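Local coordinates for 3-keto-5-aminohexanoate cleavage protein (PDB 3LOT) that probably cleaves 3-keto-5-aminohexanoate, a beta-keto acid, as a zinc-dependent TIM-barrel enzyme, at residues Arg241-Leu246 / Val257-Glu262. Numbering follows the deposited sequence.
Sequences RFQMPL and VRVGLE. With ZN (zinc ion), chain P.
Gln243 and Val259 mark the closest backbone approach, their CA atoms 6.5 Å apart, where the first turn of helix 243-252 meets the end of strand 256-259. Both belong to one beta-alpha-beta unit of the TIM barrel. A water bridges the main chains, lying 2.9 Å from Gln243 O and 2.8 Å from Arg258 O; it has more acceptors around it than protons to give. Gln243 contributes the largest share of the contact: with CG anti to the backbone N (chi1 179°) and the chain extended beyond it, the side chain crosses that of Val259 at about a right angle. Its CD lies 4.0 Å from Val259 CB, and its OE1 ends 3.1 Å from Gly260 N, with Gly260 O, no partner for it, just as close. A long residue suits this place, since its apolar CG passes beside Val259 CG1 and its reach brings the amide to the backbone of Gly260. Beta-branched Val259 fits the strand and offers CG1 to selenomethionine Met244, whose CE stops 4.2 Å away. Gly260, at phi 127°, takes a turn that a CB would obstruct by pressing on the preceding carbonyl. An alanine in place of Gln243 would probably open a gap beside Val259 and Gly260. Beyond the turn, Glu262 OE2 binds zinc at 2.1 Å, with His50 and His52 as further ligands. Arg258 NH2 lies 3.3 Å from that same OE2 in a salt bridge and forms another with Asp263. The helix start thus rests on the strand end through apolar contacts and a water bridge, without a clear direct hydrogen bond, while acids at the zinc site hold the strand's Arg258 and the following loop supplies the zinc ligand Glu262.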
loop_
_atom_site.group_PDB
_atom_site.type_symbol
_atom_site.label_atom_id
_atom_site.label_comp_id
_atom_site.label_asym_id
_atom_site.label_seq_id
_atom_site.Cartn_x
_atom_site.Cartn_y
_atom_site.Cartn_z
ATOM N N ARG D 241 -8.867 10.194 -20.366
ATOM C CA ARG D 241 -7.542 9.856 -20.812
ATOM C C ARG D 241 -6.848 8.786 -19.998
ATOM O O ARG D 241 -5.788 8.334 -20.377
ATOM C CB ARG D 241 -6.699 11.099 -20.801
ATOM C CG ARG D 241 -6.403 11.625 -19.440
ATOM C CD ARG D 241 -5.646 12.946 -19.622
ATOM N NE ARG D 241 -5.235 13.530 -18.364
ATOM C CZ ARG D 241 -4.125 13.215 -17.698
ATOM N NH1 ARG D 241 -3.857 13.849 -16.556
ATOM N NH2 ARG D 241 -3.282 12.272 -18.138
ATOM N N PHE D 242 -7.444 8.361 -18.891
ATOM C CA PHE D 242 -6.890 7.276 -18.092
ATOM C C PHE D 242 -7.386 5.926 -18.550
ATOM O O PHE D 242 -6.985 4.896 -17.999
ATOM C CB PHE D 242 -7.199 7.499 -16.587
ATOM C CG PHE D 242 -6.556 8.743 -16.061
ATOM C CD1 PHE D 242 -5.231 8.762 -15.762
ATOM C CD2 PHE D 242 -7.268 9.914 -15.988
ATOM C CE1 PHE D 242 -4.647 9.921 -15.314
ATOM C CE2 PHE D 242 -6.688 11.057 -15.540
ATOM C CZ PHE D 242 -5.365 11.062 -15.222
ATOM N N GLN D 243 -8.220 5.931 -19.592
ATOM C CA GLN D 243 -8.839 4.726 -20.131
ATOM C C GLN D 243 -7.789 3.682 -20.522
ATOM O O GLN D 243 -7.872 2.533 -20.095
ATOM C CB GLN D 243 -9.736 5.051 -21.332
ATOM C CG GLN D 243 -10.398 3.817 -21.977
ATOM C CD GLN D 243 -11.400 4.193 -23.060
ATOM O OE1 GLN D 243 -12.613 4.164 -22.840
ATOM N NE2 GLN D 243 -10.895 4.631 -24.180
HETATM N N MSE D 244 -6.813 4.076 -21.329
HETATM C CA MSE D 244 -5.842 3.087 -21.842
HETATM C C MSE D 244 -4.764 2.733 -20.799
HETATM O O MSE D 244 -4.462 1.550 -20.599
HETATM C CB MSE D 244 -5.265 3.520 -23.182
HETATM C CG MSE D 244 -6.274 3.609 -24.329
HETATM SE SE MSE D 244 -7.041 1.896 -24.784
HETATM C CE MSE D 244 -8.530 2.573 -25.902
ATOM N N PRO D 245 -4.177 3.734 -20.113
ATOM C CA PRO D 245 -3.147 3.441 -19.097
ATOM C C PRO D 245 -3.668 2.548 -17.946
ATOM O O PRO D 245 -3.061 1.480 -17.613
ATOM C CB PRO D 245 -2.757 4.838 -18.566
ATOM C CG PRO D 245 -3.080 5.739 -19.640
ATOM C CD PRO D 245 -4.335 5.181 -20.304
ATOM N N LEU D 246 -4.805 2.924 -17.380
ATOM C CA LEU D 246 -5.346 2.143 -16.276
ATOM C C LEU D 246 -5.931 0.814 -16.779
ATOM O O LEU D 246 -5.851 -0.208 -16.101
ATOM C CB LEU D 246 -6.375 2.952 -15.481
ATOM C CG LEU D 246 -5.855 4.253 -14.909
ATOM C CD1 LEU D 246 -6.877 4.863 -13.948
ATOM C CD2 LEU D 246 -4.543 3.991 -14.181
ATOM N N VAL D 257 -10.782 -5.594 -18.713
ATOM C CA VAL D 257 -10.776 -4.207 -19.069
ATOM C C VAL D 257 -12.037 -3.794 -19.855
ATOM O O VAL D 257 -12.601 -4.571 -20.648
ATOM C CB VAL D 257 -9.517 -3.883 -19.848
ATOM C CG1 VAL D 257 -9.405 -4.781 -21.139
ATOM C CG2 VAL D 257 -9.483 -2.392 -20.199
ATOM N N ARG D 258 -12.475 -2.564 -19.596
ATOM C CA ARG D 258 -13.575 -1.924 -20.304
ATOM C C ARG D 258 -13.054 -0.656 -20.942
ATOM O O ARG D 258 -12.253 0.098 -20.309
ATOM C CB ARG D 258 -14.722 -1.573 -19.354
ATOM C CG ARG D 258 -15.846 -0.770 -19.974
ATOM C CD ARG D 258 -17.085 -0.720 -19.088
ATOM N NE ARG D 258 -17.529 0.644 -18.845
ATOM C CZ ARG D 258 -18.621 0.966 -18.175
ATOM N NH1 ARG D 258 -19.460 0.026 -17.703
ATOM N NH2 ARG D 258 -18.906 2.239 -17.994
ATOM N N VAL D 259 -13.464 -0.458 -22.196
ATOM C CA VAL D 259 -13.142 0.728 -22.972
ATOM C C VAL D 259 -14.488 1.219 -23.548
ATOM O O VAL D 259 -15.554 0.715 -23.183
ATOM C CB VAL D 259 -12.107 0.436 -24.078
ATOM C CG1 VAL D 259 -10.791 -0.024 -23.470
ATOM C CG2 VAL D 259 -12.638 -0.618 -25.128
ATOM N N GLY D 260 -14.463 2.235 -24.384
ATOM C CA GLY D 260 -15.706 2.636 -25.035
ATOM C C GLY D 260 -15.994 4.105 -24.849
ATOM O O GLY D 260 -15.474 4.732 -23.905
ATOM N N LEU D 261 -16.799 4.630 -25.772
ATOM C CA LEU D 261 -17.153 6.057 -25.840
ATOM C C LEU D 261 -17.997 6.479 -24.674
ATOM O O LEU D 261 -18.060 7.644 -24.361
ATOM C CB LEU D 261 -17.864 6.411 -27.155
ATOM C CG LEU D 261 -17.096 6.176 -28.463
ATOM C CD1 LEU D 261 -17.826 6.811 -29.657
ATOM C CD2 LEU D 261 -15.756 6.728 -28.376
ATOM N N GLU D 262 -18.638 5.531 -23.991
ATOM C CA GLU D 262 -19.254 5.877 -22.727
ATOM C C GLU D 262 -18.298 6.514 -21.689
ATOM O O GLU D 262 -18.724 7.422 -20.946
ATOM C CB GLU D 262 -19.969 4.664 -22.139
ATOM C CG GLU D 262 -20.265 4.778 -20.648
ATOM C CD GLU D 262 -21.281 3.727 -20.198
ATOM O OE1 GLU D 262 -21.767 2.887 -21.005
ATOM O OE2 GLU D 262 -21.575 3.800 -19.020
HETATM ZN ZN ZN P . -22.914 2.505 -17.965
HETATM O O HOH W 1 -10.333 1.541 -18.853
#